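Local structure of photosystem II stability/assembly factor HCF136 (Cyanidioschyzon merolae, 5OJ3) at residues 271-276 with 286-291; 291-296 with 304-309; 313-318 with 329-334. The protein probably acts in photosystem II biogenesis, apparently in assembling an early intermediate that contains D2 and cytochrome b559. All coordinates share one frame; numbering follows the deposited sequence.

Interaction 1. Residues 271-276 with 286-291; sequences SIVSVS and IPSRGN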
ATOM      1  N   SER A 271      -5.055  -6.346 -15.021  1.00 73.24           N
ATOM      2  CA  SER A 271      -5.165  -5.563 -13.801  1.00 65.86           C
ATOM      3  C   SER A 271      -3.864  -5.655 -13.017  1.00 62.10           C
ATOM      4  O   SER A 271      -3.048  -6.558 -13.224  1.00 61.46           O
ATOM      5  CB  SER A 271      -6.334  -6.041 -12.929  1.00 69.36           C
ATOM      6  OG  SER A 271      -7.570  -5.907 -13.609  1.00 73.08           O
ATOM      7  N   ILE A 272      -3.687  -4.705 -12.100  1.00 58.72           N
ATOM      8  CA  ILE A 272      -2.483  -4.607 -11.287  1.00 54.92           C
ATOM      9  C   ILE A 272      -2.861  -4.711  -9.814  1.00 52.58           C
ATOM     10  O   ILE A 272      -4.016  -4.524  -9.424  1.00 52.47           O
ATOM     11  CB  ILE A 272      -1.689  -3.316 -11.573  1.00 53.13           C
ATOM     12  CG1 ILE A 272      -2.420  -2.097 -11.010  1.00 34.22           C
ATOM     13  CG2 ILE A 272      -1.421  -3.171 -13.067  1.00 34.61           C
ATOM     14  CD1 ILE A 272      -1.757  -0.778 -11.346  1.00 32.10           C
ATOM     15  N   VAL A 273      -1.854  -5.005  -8.988  1.00 52.40           N
ATOM     16  CA  VAL A 273      -2.047  -5.308  -7.575  1.00 55.08           C
ATOM     17  C   VAL A 273      -0.943  -4.595  -6.803  1.00 53.91           C
ATOM     18  O   VAL A 273       0.136  -4.323  -7.333  1.00 50.72           O
ATOM     19  CB  VAL A 273      -2.036  -6.843  -7.319  1.00 58.05           C
ATOM     20  CG1 VAL A 273      -1.926  -7.188  -5.832  1.00 60.55           C
ATOM     21  CG2 VAL A 273      -3.259  -7.509  -7.949  1.00 60.51           C
ATOM     22  N   SER A 274      -1.230  -4.278  -5.538  1.00 59.72           N
ATOM     23  CA  SER A 274      -0.218  -3.833  -4.578  1.00 58.63           C
ATOM     24  C   SER A 274       0.494  -2.572  -5.070  1.00 55.93           C
ATOM     25  O   SER A 274       1.719  -2.520  -5.204  1.00 55.16           O
ATOM     26  CB  SER A 274       0.789  -4.950  -4.287  1.00 58.65           C
ATOM     27  OG  SER A 274       1.894  -4.462  -3.549  1.00 57.93           O
ATOM     28  N   VAL A 275      -0.304  -1.553  -5.331  1.00 50.16           N
ATOM     29  CA  VAL A 275       0.201  -0.288  -5.843  1.00 46.72           C
ATOM     30  C   VAL A 275       0.428   0.649  -4.671  1.00 44.52           C
ATOM     31  O   VAL A 275      -0.413   0.767  -3.772  1.00 46.85           O
ATOM     32  CB  VAL A 275      -0.777   0.324  -6.861  1.00 49.08           C
ATOM     33  CG1 VAL A 275      -0.109   1.461  -7.630  1.00 46.16           C
ATOM     34  CG2 VAL A 275      -1.294  -0.746  -7.791  1.00 51.45           C
ATOM     35  N   SER A 276       1.570   1.324  -4.690  1.00 39.76           N
ATOM     36  CA  SER A 276       1.945   2.264  -3.649  1.00 38.48           C
ATOM     37  C   SER A 276       2.609   3.456  -4.310  1.00 36.64           C
ATOM     38  O   SER A 276       3.185   3.342  -5.397  1.00 36.22           O
ATOM     39  CB  SER A 276       2.880   1.638  -2.611  1.00 38.11           C
ATOM     40  OG  SER A 276       4.150   1.365  -3.172  1.00 37.20           O
ATOM     41  N   ILE A 286       2.312  -4.200  -9.359  1.00 46.00           N
ATOM     42  CA  ILE A 286       2.639  -5.551  -9.792  1.00 46.43           C
ATOM     43  C   ILE A 286       1.471  -6.082 -10.614  1.00 46.07           C
ATOM     44  O   ILE A 286       0.309  -5.780 -10.307  1.00 46.17           O
ATOM     45  CB  ILE A 286       2.969  -6.442  -8.584  1.00 48.86           C
ATOM     46  CG1 ILE A 286       3.846  -7.607  -8.999  1.00 52.77           C
ATOM     47  CG2 ILE A 286       1.716  -6.993  -7.921  1.00 51.99           C
ATOM     48  CD1 ILE A 286       4.346  -8.329  -7.826  1.00 55.92           C
ATOM     49  N   PRO A 287       1.723  -6.831 -11.682  1.00 46.53           N
ATOM     50  CA  PRO A 287       0.623  -7.493 -12.388  1.00 48.46           C
ATOM     51  C   PRO A 287      -0.042  -8.550 -11.521  1.00 51.07           C
ATOM     52  O   PRO A 287       0.527  -9.050 -10.547  1.00 52.55           O
ATOM     53  CB  PRO A 287       1.308  -8.123 -13.605  1.00 50.51           C
ATOM     54  CG  PRO A 287       2.761  -8.169 -13.259  1.00 50.41           C
ATOM     55  CD  PRO A 287       2.999  -6.970 -12.400  1.00 47.53           C
ATOM     56  N   SER A 288      -1.284  -8.870 -11.894  1.00 52.66           N
ATOM     57  CA  SER A 288      -2.111  -9.780 -11.104  1.00 55.78           C
ATOM     58  C   SER A 288      -1.407 -11.103 -10.831  1.00 59.06           C
ATOM     59  O   SER A 288      -1.556 -11.685  -9.751  1.00 61.96           O
ATOM     60  CB  SER A 288      -3.447 -10.017 -11.810  1.00 59.42           C
ATOM     61  OG  SER A 288      -4.264  -8.861 -11.752  1.00 59.14           O
ATOM     62  N   ARG A 289      -0.628 -11.591 -11.794  1.00 59.44           N
ATOM     63  CA  ARG A 289      -0.027 -12.914 -11.706  1.00 65.09           C
ATOM     64  C   ARG A 289       1.456 -12.864 -11.363  1.00 63.87           C
ATOM     65  O   ARG A 289       2.144 -13.882 -11.488  1.00 67.16           O
ATOM     66  CB  ARG A 289      -0.233 -13.666 -13.025  1.00 71.62           C
ATOM     67  CG  ARG A 289      -1.667 -14.120 -13.296  1.00 77.80           C
ATOM     68  CD  ARG A 289      -1.914 -15.532 -12.781  1.00 84.44           C
ATOM     69  NE  ARG A 289      -3.323 -15.912 -12.854  1.00 90.65           N
ATOM     70  CZ  ARG A 289      -3.877 -16.564 -13.873  1.00 95.16           C
ATOM     71  NH1 ARG A 289      -3.144 -16.911 -14.924  1.00 96.80           N
ATOM     72  NH2 ARG A 289      -5.168 -16.865 -13.845  1.00 97.72           N
ATOM     73  N   GLY A 290       1.963 -11.710 -10.932  1.00 60.87           N
ATOM     74  CA  GLY A 290       3.285 -11.623 -10.341  1.00 58.84           C
ATOM     75  C   GLY A 290       4.444 -11.878 -11.276  1.00 58.62           C
ATOM     76  O   GLY A 290       5.558 -12.111 -10.800  1.00 59.03           O
ATOM     77  N   ASN A 291       4.221 -11.849 -12.592  1.00 59.27           N
ATOM     78  CA  ASN A 291       5.250 -12.284 -13.533  1.00 62.11           C
ATOM     79  C   ASN A 291       6.386 -11.272 -13.637  1.00 59.30           C
ATOM     80  O   ASN A 291       7.499 -11.625 -14.046  1.00 59.04           O
ATOM     81  CB  ASN A 291       4.614 -12.502 -14.904  1.00 66.32           C
ATOM     82  CG  ASN A 291       3.284 -13.211 -14.812  1.00 73.53           C
ATOM     83  OD1 ASN A 291       3.225 -14.420 -14.620  1.00 79.91           O
ATOM     84  ND2 ASN A 291       2.203 -12.446 -14.884  1.00 73.14           N
TER
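With CG1 of Val-273 anti to the backbone N (chi1 167°), its other methyl, CG2, is left beside that nitrogen and lies 4.1 Å from CA of Ser-288. Ser-288 in turn holds OG anti to its own carbonyl carbon (chi1 -71°), from where the hydroxyl reaches back to the carbonyl O of Ser-271. Val-273 and Ile-286 form an antiparallel hydrogen-bonded pair: Val-273 N gives to Ile-286 O at 2.6 Å, Ile-286 N returns to Val-273 O at 3.0 Å, and each donor sits nearly on the C=O axis. Their branched side chains share one face of the sheet, Val-273 CB resting 3.8 Å from Ile-286 CG2. Ile-272 and Pro-287 make the neighbouring non-hydrogen-bonded pair, a place where the missing N-H of proline costs this pairing nothing. Beyond it the carbonyl O of Ser-271 takes two weak bonds, one from Ser-288 OG at 3.0 Å and one from Ser-288 N at 3.2 Å. A small hydroxyl suits this spot, since it serves the end of the ladder just where the chain leaves in the type I turn from Pro-287 to Gly-290. On the other flank Ser-271 OG bonds Ser-228, and buried Ile-272 packs on Leu-213. The pairing joins the two inner strands of one blade of the seven-bladed beta-propeller, the first of them turning a corner at Ser-274.

Interaction 2. Residues 291-296 with 304-309; sequences NFFLTW and TPHARS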
ATOM      1  N   ASN A 291       4.221 -11.849 -12.592  1.00 59.27           N
ATOM      2  CA  ASN A 291       5.250 -12.284 -13.533  1.00 62.11           C
ATOM      3  C   ASN A 291       6.386 -11.272 -13.637  1.00 59.30           C
ATOM      4  O   ASN A 291       7.499 -11.625 -14.046  1.00 59.04           O
ATOM      5  CB  ASN A 291       4.614 -12.502 -14.904  1.00 66.32           C
ATOM      6  CG  ASN A 291       3.284 -13.211 -14.812  1.00 73.53           C
ATOM      7  OD1 ASN A 291       3.225 -14.420 -14.620  1.00 79.91           O
ATOM      8  ND2 ASN A 291       2.203 -12.446 -14.884  1.00 73.14           N
ATOM      9  N   PHE A 292       6.122 -10.022 -13.279  1.00 53.89           N
ATOM     10  CA  PHE A 292       7.096  -8.941 -13.309  1.00 50.07           C
ATOM     11  C   PHE A 292       6.591  -7.877 -12.341  1.00 44.58           C
ATOM     12  O   PHE A 292       5.711  -8.143 -11.518  1.00 41.81           O
ATOM     13  CB  PHE A 292       7.276  -8.409 -14.736  1.00 49.16           C
ATOM     14  CG  PHE A 292       6.000  -7.934 -15.365  1.00 47.64           C
ATOM     15  CD1 PHE A 292       5.151  -8.821 -15.998  1.00 44.37           C
ATOM     16  CD2 PHE A 292       5.646  -6.596 -15.323  1.00 49.48           C
ATOM     17  CE1 PHE A 292       3.974  -8.384 -16.563  1.00 43.66           C
ATOM     18  CE2 PHE A 292       4.469  -6.159 -15.895  1.00 48.22           C
ATOM     19  CZ  PHE A 292       3.634  -7.058 -16.518  1.00 45.33           C
ATOM     20  N   PHE A 293       7.157  -6.676 -12.413  1.00 42.22           N
ATOM     21  CA  PHE A 293       6.579  -5.547 -11.697  1.00 40.68           C
ATOM     22  C   PHE A 293       6.711  -4.297 -12.557  1.00 39.41           C
ATOM     23  O   PHE A 293       7.437  -4.272 -13.556  1.00 38.31           O
ATOM     24  CB  PHE A 293       7.209  -5.373 -10.305  1.00 40.49           C
ATOM     25  CG  PHE A 293       8.663  -4.999 -10.321  1.00 41.10           C
ATOM     26  CD1 PHE A 293       9.640  -5.971 -10.461  1.00 43.20           C
ATOM     27  CD2 PHE A 293       9.057  -3.682 -10.149  1.00 38.53           C
ATOM     28  CE1 PHE A 293      10.981  -5.632 -10.460  1.00 41.04           C
ATOM     29  CE2 PHE A 293      10.396  -3.339 -10.145  1.00 37.03           C
ATOM     30  CZ  PHE A 293      11.359  -4.316 -10.301  1.00 37.48           C
ATOM     31  N   LEU A 294       5.989  -3.251 -12.157  1.00 39.61           N
ATOM     32  CA  LEU A 294       5.858  -2.038 -12.949  1.00 37.23           C
ATOM     33  C   LEU A 294       6.115  -0.820 -12.077  1.00 35.14           C
ATOM     34  O   LEU A 294       5.802  -0.812 -10.882  1.00 36.82           O
ATOM     35  CB  LEU A 294       4.464  -1.926 -13.585  1.00 36.10           C
ATOM     36  CG  LEU A 294       4.065  -2.992 -14.605  1.00 36.55           C
ATOM     37  CD1 LEU A 294       2.603  -3.375 -14.453  1.00 37.36           C
ATOM     38  CD2 LEU A 294       4.344  -2.496 -16.014  1.00 37.00           C
ATOM     39  N   THR A 295       6.683   0.217 -12.690  1.00 30.60           N
ATOM     40  CA  THR A 295       6.939   1.475 -12.007  1.00 30.65           C
ATOM     41  C   THR A 295       6.550   2.631 -12.915  1.00 30.31           C
ATOM     42  O   THR A 295       6.528   2.507 -14.143  1.00 30.98           O
ATOM     43  CB  THR A 295       8.414   1.633 -11.598  1.00 32.68           C
ATOM     44  OG1 THR A 295       9.221   1.807 -12.770  1.00 34.52           O
ATOM     45  CG2 THR A 295       8.903   0.423 -10.811  1.00 32.48           C
ATOM     46  N   TRP A 296       6.246   3.766 -12.289  1.00 27.68           N
ATOM     47  CA  TRP A 296       5.953   5.000 -13.003  1.00 26.81           C
ATOM     48  C   TRP A 296       6.527   6.162 -12.209  1.00 30.53           C
ATOM     49  O   TRP A 296       6.226   6.310 -11.020  1.00 34.92           O
ATOM     50  CB  TRP A 296       4.447   5.199 -13.205  1.00 26.63           C
ATOM     51  CG  TRP A 296       4.109   6.405 -14.035  1.00 27.42           C
ATOM     52  CD1 TRP A 296       4.095   6.486 -15.398  1.00 32.05           C
ATOM     53  CD2 TRP A 296       3.772   7.713 -13.555  1.00 31.58           C
ATOM     54  NE1 TRP A 296       3.751   7.755 -15.796  1.00 31.77           N
ATOM     55  CE2 TRP A 296       3.550   8.528 -14.683  1.00 32.64           C
ATOM     56  CE3 TRP A 296       3.629   8.272 -12.280  1.00 27.82           C
ATOM     57  CZ2 TRP A 296       3.191   9.872 -14.574  1.00 34.07           C
ATOM     58  CZ3 TRP A 296       3.274   9.603 -12.175  1.00 30.08           C
ATOM     59  CH2 TRP A 296       3.057  10.388 -13.315  1.00 32.70           C
ATOM     60  N   THR A 304       6.996   1.558 -16.671  1.00 34.42           N
ATOM     61  CA  THR A 304       8.169   0.853 -17.152  1.00 35.13           C
ATOM     62  C   THR A 304       8.161  -0.547 -16.569  1.00 36.12           C
ATOM     63  O   THR A 304       8.112  -0.693 -15.338  1.00 30.78           O
ATOM     64  CB  THR A 304       9.445   1.591 -16.757  1.00 35.20           C
ATOM     65  OG1 THR A 304       9.400   2.929 -17.272  1.00 34.15           O
ATOM     66  CG2 THR A 304      10.667   0.888 -17.334  1.00 34.80           C
ATOM     67  N   PRO A 305       8.180  -1.595 -17.394  1.00 40.57           N
ATOM     68  CA  PRO A 305       8.157  -2.964 -16.861  1.00 43.53           C
ATOM     69  C   PRO A 305       9.552  -3.520 -16.618  1.00 36.01           C
ATOM     70  O   PRO A 305      10.492  -3.281 -17.377  1.00 37.81           O
ATOM     71  CB  PRO A 305       7.438  -3.744 -17.969  1.00 36.79           C
ATOM     72  CG  PRO A 305       7.766  -2.998 -19.218  1.00 38.21           C
ATOM     73  CD  PRO A 305       8.059  -1.564 -18.861  1.00 36.30           C
ATOM     74  N   HIS A 306       9.670  -4.290 -15.538  1.00 35.60           N
ATOM     75  CA  HIS A 306      10.942  -4.838 -15.086  1.00 40.97           C
ATOM     76  C   HIS A 306      10.817  -6.335 -14.835  1.00 43.48           C
ATOM     77  O   HIS A 306       9.848  -6.785 -14.217  1.00 43.06           O
ATOM     78  CB  HIS A 306      11.414  -4.120 -13.820  1.00 35.37           C
ATOM     79  CG  HIS A 306      11.389  -2.629 -13.934  1.00 33.98           C
ATOM     80  ND1 HIS A 306      12.507  -1.893 -14.264  1.00 35.22           N
ATOM     81  CD2 HIS A 306      10.387  -1.736 -13.760  1.00 32.91           C
ATOM     82  CE1 HIS A 306      12.194  -0.611 -14.295  1.00 35.04           C
ATOM     83  NE2 HIS A 306      10.914  -0.488 -13.993  1.00 31.93           N
ATOM     84  N   ALA A 307      11.794  -7.097 -15.315  1.00 41.54           N
ATOM     85  CA  ALA A 307      11.799  -8.539 -15.108  1.00 52.61           C
ATOM     86  C   ALA A 307      12.057  -8.882 -13.646  1.00 52.94           C
ATOM     87  O   ALA A 307      12.874  -8.244 -12.973  1.00 50.25           O
ATOM     88  CB  ALA A 307      12.855  -9.200 -15.994  1.00 47.61           C
ATOM     89  N   ARG A 308      11.334  -9.881 -13.149  1.00 53.82           N
ATOM     90  CA  ARG A 308      11.565 -10.360 -11.799  1.00 57.56           C
ATOM     91  C   ARG A 308      12.911 -11.075 -11.718  1.00 62.01           C
ATOM     92  O   ARG A 308      13.501 -11.481 -12.724  1.00 61.25           O
ATOM     93  CB  ARG A 308      10.416 -11.273 -11.356  1.00 58.63           C
ATOM     94  CG  ARG A 308      10.151 -12.487 -12.247  1.00 63.78           C
ATOM     95  CD  ARG A 308       9.030 -13.352 -11.673  1.00 65.02           C
ATOM     96  NE  ARG A 308       8.327 -14.107 -12.709  1.00 50.81           N
ATOM     97  CZ  ARG A 308       8.676 -15.320 -13.123  1.00 54.75           C
ATOM     98  NH1 ARG A 308       9.723 -15.929 -12.585  1.00 70.33           N
ATOM     99  NH2 ARG A 308       7.978 -15.925 -14.073  1.00 57.38           N
ATOM    100  N   SER A 309      13.391 -11.226 -10.489  1.00 67.43           N
ATOM    101  CA  SER A 309      14.705 -11.789 -10.213  1.00 71.57           C
ATOM    102  C   SER A 309      14.604 -13.166  -9.577  1.00 75.07           C
ATOM    103  O   SER A 309      15.545 -13.615  -8.923  1.00 77.47           O
ATOM    104  CB  SER A 309      15.508 -10.854  -9.312  1.00 71.40           C
ATOM    105  OG  SER A 309      14.839 -10.640  -8.082  1.00 70.94           O
TER
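The outer two strands of a propeller blade meet here as an antiparallel beta hairpin, and aromatic, imidazole and hydroxyl side chains line one of its faces. Phe-293 places CG in the crowded position between the backbone N and the carbonyl carbon (chi1 66°), which brings its ring across to the opposite strand over His-306. There CB of His-306 lies over one face of the phenyl ring, 3.8 Å from the centroid and displaced toward the rim, a CH-pi contact. The two rings are nearly parallel, 17° apart, yet slid so far that they barely overlap. An alanine in place of Phe-293 would remove the ring that covers CB of His-306 and is likely to leave the imidazole less firmly placed. The His-306 ring, its CG beside the backbone N (chi1 -50°), runs on along the face toward Thr-295, whose OG1 also makes a weak bond to Leu-346 O. Backbone bonds hold the frame: His-306 N to Phe-293 O at 3.0 Å, and Thr-304 N to Thr-295 O at 2.7 Å. On the other face Leu-294 sets CD2 3.9 Å from CB of Pro-305; proline fits because this is a non-hydrogen-bonded pair, needing no N-H toward the partner. At the open end Arg-308 is extended from CG to NE, and NE gives a weak bond of 2.9 Å to Asn-291 O, while its NH1 turns weakly to Thr-310 O. Back on the aromatic face, Thr-295 OG1 and His-306 NE2 are hydrogen-bonded at 3.1 Å, with OG1 near the plane of the imidazole at its edge.

Interaction 3. Residues 313-318 with 329-334; sequences RISAIG and WETIRG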
ATOM      1  N   ARG A 313       7.199 -16.482  -8.416  1.00 66.51           N
ATOM      2  CA  ARG A 313       6.515 -15.238  -8.746  1.00 58.44           C
ATOM      3  C   ARG A 313       6.395 -14.343  -7.510  1.00 50.67           C
ATOM      4  O   ARG A 313       6.537 -14.781  -6.368  1.00 50.70           O
ATOM      5  CB  ARG A 313       5.110 -15.514  -9.300  1.00 62.56           C
ATOM      6  CG  ARG A 313       5.086 -16.511 -10.434  1.00 70.70           C
ATOM      7  CD  ARG A 313       5.185 -15.729 -11.724  1.00 72.17           C
ATOM      8  NE  ARG A 313       5.293 -16.556 -12.920  1.00 78.30           N
ATOM      9  CZ  ARG A 313       4.260 -16.925 -13.669  1.00 81.35           C
ATOM     10  NH1 ARG A 313       3.030 -16.549 -13.339  1.00 81.62           N
ATOM     11  NH2 ARG A 313       4.456 -17.660 -14.753  1.00 83.52           N
ATOM     12  N   ILE A 314       6.143 -13.076  -7.756  1.00 46.59           N
ATOM     13  CA  ILE A 314       6.154 -12.056  -6.718  1.00 44.89           C
ATOM     14  C   ILE A 314       4.750 -11.924  -6.141  1.00 45.83           C
ATOM     15  O   ILE A 314       3.751 -12.032  -6.864  1.00 47.67           O
ATOM     16  CB  ILE A 314       6.665 -10.727  -7.289  1.00 43.56           C
ATOM     17  CG1 ILE A 314       7.937 -10.947  -8.104  1.00 46.11           C
ATOM     18  CG2 ILE A 314       6.985  -9.774  -6.170  1.00 44.54           C
ATOM     19  CD1 ILE A 314       8.410  -9.692  -8.825  1.00 45.16           C
ATOM     20  N   SER A 315       4.661 -11.682  -4.832  1.00 45.60           N
ATOM     21  CA  SER A 315       3.365 -11.495  -4.191  1.00 47.91           C
ATOM     22  C   SER A 315       3.115 -10.060  -3.755  1.00 49.03           C
ATOM     23  O   SER A 315       1.986  -9.577  -3.870  1.00 51.46           O
ATOM     24  CB  SER A 315       3.233 -12.391  -2.964  1.00 51.27           C
ATOM     25  OG  SER A 315       3.891 -13.629  -3.186  1.00 55.37           O
ATOM     26  N   ALA A 316       4.130  -9.361  -3.267  1.00 47.53           N
ATOM     27  CA  ALA A 316       3.992  -8.006  -2.757  1.00 44.37           C
ATOM     28  C   ALA A 316       5.217  -7.194  -3.148  1.00 42.60           C
ATOM     29  O   ALA A 316       6.263  -7.743  -3.506  1.00 40.25           O
ATOM     30  CB  ALA A 316       3.808  -7.995  -1.237  1.00 45.25           C
ATOM     31  N   ILE A 317       5.060  -5.871  -3.122  1.00 41.30           N
ATOM     32  CA  ILE A 317       6.142  -4.983  -3.521  1.00 38.31           C
ATOM     33  C   ILE A 317       5.859  -3.574  -3.008  1.00 38.20           C
ATOM     34  O   ILE A 317       4.699  -3.186  -2.816  1.00 38.98           O
ATOM     35  CB  ILE A 317       6.337  -5.009  -5.050  1.00 34.19           C
ATOM     36  CG1 ILE A 317       7.640  -4.311  -5.447  1.00 32.25           C
ATOM     37  CG2 ILE A 317       5.140  -4.393  -5.770  1.00 33.06           C
ATOM     38  CD1 ILE A 317       8.193  -4.746  -6.793  1.00 31.30           C
ATOM     39  N   GLY A 318       6.919  -2.809  -2.774  1.00 36.90           N
ATOM     40  CA  GLY A 318       6.791  -1.451  -2.273  1.00 36.81           C
ATOM     41  C   GLY A 318       8.156  -0.814  -2.145  1.00 40.32           C
ATOM     42  O   GLY A 318       9.186  -1.426  -2.454  1.00 43.76           O
ATOM     43  N   TRP A 329      11.575  -3.220  -1.952  1.00 38.06           N
ATOM     44  CA  TRP A 329      11.454  -4.548  -1.372  1.00 39.69           C
ATOM     45  C   TRP A 329      10.430  -5.343  -2.169  1.00 39.66           C
ATOM     46  O   TRP A 329       9.511  -4.781  -2.770  1.00 38.65           O
ATOM     47  CB  TRP A 329      11.035  -4.492   0.102  1.00 39.65           C
ATOM     48  CG  TRP A 329       9.693  -3.859   0.336  1.00 38.67           C
ATOM     49  CD1 TRP A 329       9.445  -2.555   0.650  1.00 38.53           C
ATOM     50  CD2 TRP A 329       8.413  -4.505   0.273  1.00 39.85           C
ATOM     51  NE1 TRP A 329       8.094  -2.350   0.789  1.00 39.82           N
ATOM     52  CE2 TRP A 329       7.438  -3.530   0.560  1.00 39.42           C
ATOM     53  CE3 TRP A 329       7.998  -5.814   0.000  1.00 41.14           C
ATOM     54  CZ2 TRP A 329       6.075  -3.821   0.584  1.00 38.92           C
ATOM     55  CZ3 TRP A 329       6.644  -6.099   0.023  1.00 40.24           C
ATOM     56  CH2 TRP A 329       5.700  -5.108   0.312  1.00 39.48           C
ATOM     57  N   GLU A 330      10.598  -6.661  -2.174  1.00 44.14           N
ATOM     58  CA  GLU A 330       9.661  -7.542  -2.849  1.00 46.23           C
ATOM     59  C   GLU A 330       9.423  -8.768  -1.984  1.00 48.79           C
ATOM     60  O   GLU A 330      10.279  -9.166  -1.188  1.00 50.16           O
ATOM     61  CB  GLU A 330      10.163  -7.969  -4.236  1.00 47.05           C
ATOM     62  CG  GLU A 330      11.337  -8.929  -4.215  1.00 51.93           C
ATOM     63  CD  GLU A 330      11.821  -9.271  -5.610  1.00 57.63           C
ATOM     64  OE1 GLU A 330      11.304  -8.678  -6.580  1.00 58.18           O
ATOM     65  OE2 GLU A 330      12.723 -10.125  -5.738  1.00 62.37           O
ATOM     66  N   THR A 331       8.245  -9.355  -2.146  1.00 46.68           N
ATOM     67  CA  THR A 331       7.883 -10.584  -1.464  1.00 47.51           C
ATOM     68  C   THR A 331       7.580 -11.649  -2.501  1.00 49.61           C
ATOM     69  O   THR A 331       6.746 -11.442  -3.387  1.00 48.33           O
ATOM     70  CB  THR A 331       6.657 -10.381  -0.576  1.00 44.42           C
ATOM     71  OG1 THR A 331       7.039  -9.724   0.639  1.00 44.97           O
ATOM     72  CG2 THR A 331       6.011 -11.719  -0.262  1.00 54.12           C
ATOM     73  N   ILE A 332       8.249 -12.769  -2.390  1.00 54.47           N
ATOM     74  CA  ILE A 332       8.091 -13.853  -3.343  1.00 57.03           C
ATOM     75  C   ILE A 332       7.122 -14.854  -2.727  1.00 60.31           C
ATOM     76  O   ILE A 332       7.060 -15.007  -1.499  1.00 53.42           O
ATOM     77  CB  ILE A 332       9.465 -14.479  -3.661  1.00 58.06           C
ATOM     78  CG1 ILE A 332      10.497 -13.409  -4.062  1.00 56.30           C
ATOM     79  CG2 ILE A 332       9.354 -15.437  -4.794  1.00 52.49           C
ATOM     80  CD1 ILE A 332      10.028 -12.392  -5.100  1.00 52.70           C
ATOM     81  N   ARG A 333       6.352 -15.548  -3.565  1.00 60.72           N
ATOM     82  CA  ARG A 333       5.429 -16.531  -3.012  1.00 65.73           C
ATOM     83  C   ARG A 333       6.193 -17.682  -2.372  1.00 69.03           C
ATOM     84  O   ARG A 333       7.253 -18.095  -2.849  1.00 69.65           O
ATOM     85  CB  ARG A 333       4.426 -17.020  -4.058  1.00 69.69           C
ATOM     86  CG  ARG A 333       3.414 -15.932  -4.351  1.00 70.41           C
ATOM     87  CD  ARG A 333       2.212 -16.282  -5.197  1.00 75.44           C
ATOM     88  NE  ARG A 333       2.473 -16.407  -6.623  1.00 77.25           N
ATOM     89  CZ  ARG A 333       1.558 -16.141  -7.550  1.00 78.83           C
ATOM     90  NH1 ARG A 333       0.360 -15.714  -7.185  1.00 79.22           N
ATOM     91  NH2 ARG A 333       1.844 -16.272  -8.835  1.00 79.59           N
ATOM     92  N   GLY A 334       5.640 -18.187  -1.272  1.00 71.48           N
ATOM     93  CA  GLY A 334       6.328 -19.152  -0.441  1.00 73.15           C
ATOM     94  C   GLY A 334       7.368 -18.565   0.490  1.00 70.05           C
ATOM     95  O   GLY A 334       8.219 -19.307   0.990  1.00 68.49           O
TER
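Near the start of the strand, Trp-329 holds CG in the crowded position (chi1 62°), so that its indole lies flat against the backbone of the other strand, with Gly-318 N 3.4 Å above the plane and over its centre. Glycine suits the place of Gly-318 because a CB there would collide with the indole NE1. At the ring edge Ala-316 CB touches CZ3 of Trp-329 at 3.6 Å, and Trp-329 N gives to Gly-318 O at 3.0 Å. Glu-330 stands on the opposite face with Ile-317; its chain is extended beyond CG and carries OE1 to 3.8 Å from CD1 of Ile-314. Thr-331 meets a classic beta bulge: its carbonyl O receives Ser-315 N at 2.5 Å and, weakly, Ala-316 N as well. In return Thr-331 N donates to Ala-316 O, approaching from above the carbonyl plane. Ile-332 brings CD1 up to CG1 of Ile-314, an apolar contact although the two side chains diverge. Arg-333 N then gives a nearly straight bond (170°) to Arg-313 O at 2.9 Å. Beyond the backbone the two arginines run side by side in the same direction, their guanidinium planes 33° apart, and Arg-313 NH1 finds a weak partner in Arg-289 O. Arg-313 NH1 and Arg-333 NH2 are like charges 4.7 Å apart, so the pair probably adds some repulsion, and most cohesion is likely to come from backbone bonds and apolar contacts.

Overall arrangement
Interactions 1 and 2 belong to one blade of the seven-bladed propeller, joined by neighbouring strands 283-287 and 292-296 and by shared Asn-291, with centres about 9 Å apart. Interaction 3 lies in the next blade, its centre about 10 Å from that of interaction 1 and 12 Å from that of interaction 2. Gly-290 O and Ile-314 N, 3.2 Å apart, probably form a hydrogen bond between the blades, and Phe-293 CG packs 3.6 Å from Ile-317 CD1. Arg-308 NH2 and Arg-313 NE approach to 3.0 Å as like charges. Interaction 2 is the farthest of the three from the chain centre, at about 17 Å between centres, against 12 and 13 Å for interactions 1 and 3.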